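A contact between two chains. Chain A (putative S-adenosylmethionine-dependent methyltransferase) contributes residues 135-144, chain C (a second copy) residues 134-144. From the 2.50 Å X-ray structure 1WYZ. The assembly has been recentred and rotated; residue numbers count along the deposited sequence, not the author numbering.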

# COMPACT_ATOMS: atom_id res chain seq x y z
N GLY A 135 -2.97 6.57 -9.02
CA GLY A 135 -2.17 5.92 -7.99
C GLY A 135 -1.25 6.92 -7.33
O GLY A 135 -0.56 6.60 -6.36
N GLN A 136 -1.24 8.14 -7.86
CA GLN A 136 -0.39 9.20 -7.34
C GLN A 136 -1.16 10.08 -6.36
O GLN A 136 -0.63 11.05 -5.81
CB GLN A 136 0.18 10.02 -8.49
CG GLN A 136 1.26 11.00 -8.08
CD GLN A 136 2.35 11.15 -9.13
OE1 GLN A 136 2.08 11.56 -10.26
NE2 GLN A 136 3.59 10.81 -8.76
N SER A 137 -2.42 9.73 -6.14
CA SER A 137 -3.28 10.44 -5.18
C SER A 137 -4.56 9.63 -4.92
O SER A 137 -5.46 9.60 -5.75
CB SER A 137 -3.63 11.85 -5.69
OG SER A 137 -4.44 12.54 -4.74
N PHE A 138 -4.61 8.99 -3.76
CA PHE A 138 -5.76 8.18 -3.36
C PHE A 138 -5.90 8.25 -1.85
O PHE A 138 -4.96 8.65 -1.16
CB PHE A 138 -5.56 6.74 -3.81
CG PHE A 138 -4.34 6.10 -3.23
CD1 PHE A 138 -4.37 5.54 -1.95
CD2 PHE A 138 -3.14 6.04 -3.96
CE1 PHE A 138 -3.22 4.94 -1.40
CE2 PHE A 138 -2.01 5.45 -3.42
CZ PHE A 138 -2.05 4.90 -2.14
N ALA A 139 -7.07 7.86 -1.34
CA ALA A 139 -7.35 7.91 0.09
C ALA A 139 -8.19 6.72 0.58
O ALA A 139 -9.23 6.39 -0.01
CB ALA A 139 -8.07 9.21 0.40
N PHE A 140 -7.75 6.09 1.66
CA PHE A 140 -8.47 4.95 2.23
C PHE A 140 -9.27 5.40 3.45
O PHE A 140 -8.72 6.02 4.38
CB PHE A 140 -7.47 3.87 2.66
CG PHE A 140 -8.11 2.66 3.29
CD1 PHE A 140 -8.94 1.83 2.54
CD2 PHE A 140 -7.89 2.35 4.63
CE1 PHE A 140 -9.56 0.71 3.11
CE2 PHE A 140 -8.51 1.24 5.22
CZ PHE A 140 -9.34 0.42 4.46
N HIS A 141 -10.57 5.10 3.47
CA HIS A 141 -11.42 5.50 4.58
C HIS A 141 -11.89 4.33 5.45
O HIS A 141 -12.65 4.53 6.40
CB HIS A 141 -12.63 6.27 4.04
CG HIS A 141 -12.26 7.45 3.20
ND1 HIS A 141 -12.04 8.71 3.73
CD2 HIS A 141 -12.07 7.57 1.86
CE1 HIS A 141 -11.74 9.55 2.75
NE2 HIS A 141 -11.75 8.88 1.61
N GLY A 142 -11.45 3.11 5.13
CA GLY A 142 -11.86 1.95 5.91
C GLY A 142 -13.35 1.65 5.76
O GLY A 142 -13.82 1.39 4.65
N TYR A 143 -14.09 1.68 6.87
CA TYR A 143 -15.54 1.42 6.81
C TYR A 143 -16.29 2.73 6.82
O TYR A 143 -15.87 3.67 7.48
CB TYR A 143 -15.99 0.57 7.99
CG TYR A 143 -15.49 -0.85 7.93
CD1 TYR A 143 -16.22 -1.83 7.25
CD2 TYR A 143 -14.29 -1.22 8.52
CE1 TYR A 143 -15.74 -3.15 7.15
CE2 TYR A 143 -13.80 -2.53 8.43
CZ TYR A 143 -14.53 -3.49 7.74
OH TYR A 143 -14.02 -4.77 7.60
N LEU A 144 -17.40 2.80 6.09
CA LEU A 144 -18.21 4.01 6.01
C LEU A 144 -19.36 3.97 7.00
O LEU A 144 -19.69 2.91 7.53
CB LEU A 144 -18.77 4.17 4.60
CG LEU A 144 -17.74 4.06 3.48
CD1 LEU A 144 -18.35 4.47 2.14
CD2 LEU A 144 -16.55 4.94 3.83
N ASN C 134 -2.73 6.31 12.10
CA ASN C 134 -3.99 5.66 11.77
C ASN C 134 -3.97 5.16 10.32
O ASN C 134 -4.03 5.95 9.37
CB ASN C 134 -5.16 6.63 11.98
CG ASN C 134 -6.48 6.08 11.47
OD1 ASN C 134 -6.58 4.90 11.11
ND2 ASN C 134 -7.52 6.92 11.45
N GLY C 135 -3.88 3.84 10.17
CA GLY C 135 -3.87 3.22 8.86
C GLY C 135 -5.26 2.93 8.31
O GLY C 135 -5.41 2.65 7.12
N GLN C 136 -6.28 2.98 9.17
CA GLN C 136 -7.63 2.71 8.70
C GLN C 136 -8.20 3.94 8.00
O GLN C 136 -9.31 3.90 7.47
CB GLN C 136 -8.55 2.31 9.85
CG GLN C 136 -9.65 1.32 9.43
CD GLN C 136 -10.84 1.27 10.39
OE1 GLN C 136 -11.74 2.10 10.32
NE2 GLN C 136 -10.83 0.29 11.29
N SER C 137 -7.44 5.03 8.01
CA SER C 137 -7.90 6.25 7.34
C SER C 137 -6.77 7.23 7.04
O SER C 137 -6.42 8.07 7.87
CB SER C 137 -8.97 6.95 8.17
OG SER C 137 -9.39 8.12 7.51
N PHE C 138 -6.23 7.13 5.83
CA PHE C 138 -5.14 7.98 5.40
C PHE C 138 -5.33 8.45 3.97
O PHE C 138 -6.04 7.81 3.18
CB PHE C 138 -3.79 7.24 5.53
CG PHE C 138 -3.68 6.02 4.67
CD1 PHE C 138 -3.38 6.13 3.31
CD2 PHE C 138 -3.86 4.75 5.22
CE1 PHE C 138 -3.28 4.99 2.51
CE2 PHE C 138 -3.77 3.59 4.42
CZ PHE C 138 -3.47 3.72 3.06
N ALA C 139 -4.71 9.58 3.64
CA ALA C 139 -4.82 10.14 2.31
C ALA C 139 -3.49 10.63 1.76
O ALA C 139 -2.76 11.40 2.42
CB ALA C 139 -5.87 11.28 2.30
N PHE C 140 -3.16 10.17 0.56
CA PHE C 140 -1.93 10.56 -0.10
C PHE C 140 -2.28 11.57 -1.18
O PHE C 140 -3.20 11.37 -1.95
CB PHE C 140 -1.26 9.33 -0.71
CG PHE C 140 0.01 9.65 -1.45
CD1 PHE C 140 1.04 10.33 -0.81
CD2 PHE C 140 0.16 9.27 -2.77
CE1 PHE C 140 2.22 10.64 -1.50
CE2 PHE C 140 1.34 9.58 -3.47
CZ PHE C 140 2.37 10.27 -2.83
N HIS C 141 -1.51 12.66 -1.24
CA HIS C 141 -1.78 13.73 -2.18
C HIS C 141 -0.71 13.92 -3.24
O HIS C 141 -0.77 14.88 -4.01
CB HIS C 141 -1.94 15.05 -1.40
CG HIS C 141 -2.98 14.99 -0.33
ND1 HIS C 141 -4.30 15.35 -0.55
CD2 HIS C 141 -2.92 14.58 0.96
CE1 HIS C 141 -4.99 15.16 0.55
NE2 HIS C 141 -4.18 14.69 1.48
N GLY C 142 0.27 13.03 -3.29
CA GLY C 142 1.34 13.21 -4.26
C GLY C 142 2.16 14.42 -3.83
O GLY C 142 2.55 14.51 -2.66
N TYR C 143 2.41 15.35 -4.74
CA TYR C 143 3.19 16.56 -4.44
C TYR C 143 2.31 17.70 -3.97
O TYR C 143 1.13 17.74 -4.31
CB TYR C 143 3.95 17.02 -5.69
CG TYR C 143 4.97 16.03 -6.17
CD1 TYR C 143 6.26 16.04 -5.66
CD2 TYR C 143 4.64 15.06 -7.11
CE1 TYR C 143 7.22 15.09 -6.07
CE2 TYR C 143 5.58 14.11 -7.53
CZ TYR C 143 6.86 14.13 -7.01
OH TYR C 143 7.77 13.15 -7.39
N LEU C 144 2.86 18.64 -3.20
CA LEU C 144 2.09 19.79 -2.76
C LEU C 144 2.46 20.97 -3.64
O LEU C 144 3.51 20.98 -4.26
CB LEU C 144 2.38 20.13 -1.29
CG LEU C 144 2.06 19.07 -0.24
CD1 LEU C 144 2.05 19.69 1.14
CD2 LEU C 144 0.72 18.44 -0.53

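The two copies meet strand to strand, their segments running antiparallel at 175° with axes approaching to 4.8 Å. The register centres on Ala A139 and Ala C139, a non-hydrogen-bonded pair whose CA atoms lie 4.0 Å apart; Phe A138 faces Phe C140 on one side of this pair, and Phe A140 faces Phe C138 on the other. Two good backbone hydrogen bonds hold the strands, from Phe C140 N to Phe A138 O and from Phe A140 N to Phe C138 O, each 2.9 Å. Their reciprocals are weak: Phe A138 N to Phe C140 O at 3.3 Å and Phe C138 N to Phe A140 O at 3.1 Å, with N-H...O angles of only 121° and 132°. Ser C137 CA adds a CA-H...O contact to Phe A140 O at 3.1 Å.

Alanine suits the centre because its methyl is small: Ala A139 CB and Ala C139 CB touch at 3.6 Å, where the backbones come close. The four phenylalanines project from the opposite face of the sheet, where the rings of Phe A138 and Phe C138 meet each other, and those of Phe A140 and Phe C140 also pack against backbone of the other chain, Phe A140 CD2 lying 3.5 Å from Gly C135 O and Phe C140 CE2 3.4 Å from Gln A136 O. Phe A138 CE1 meets the edge of the Phe C138 ring, 3.9 Å from its CE1, while Phe A140 CB sits over a face of that same ring, 4.2 Å from its centroid, in a CH-pi contact. Phe A138 and Phe C138 both take the p rotamer, and Phe A140 and Phe C140 both take t.

Glycine fits at Gly A142 and Gly C142. Positive phi favours it, and an ideal CB would clash with the facing carbonyl, lying 2.8 Å from Gln C136 O at Gly A142 and 2.7 Å from Gln A136 O at Gly C142. At the periphery, the long, flexible side chain of Gln A136 brings NE2 to 4.0 Å from Tyr C143 CE2.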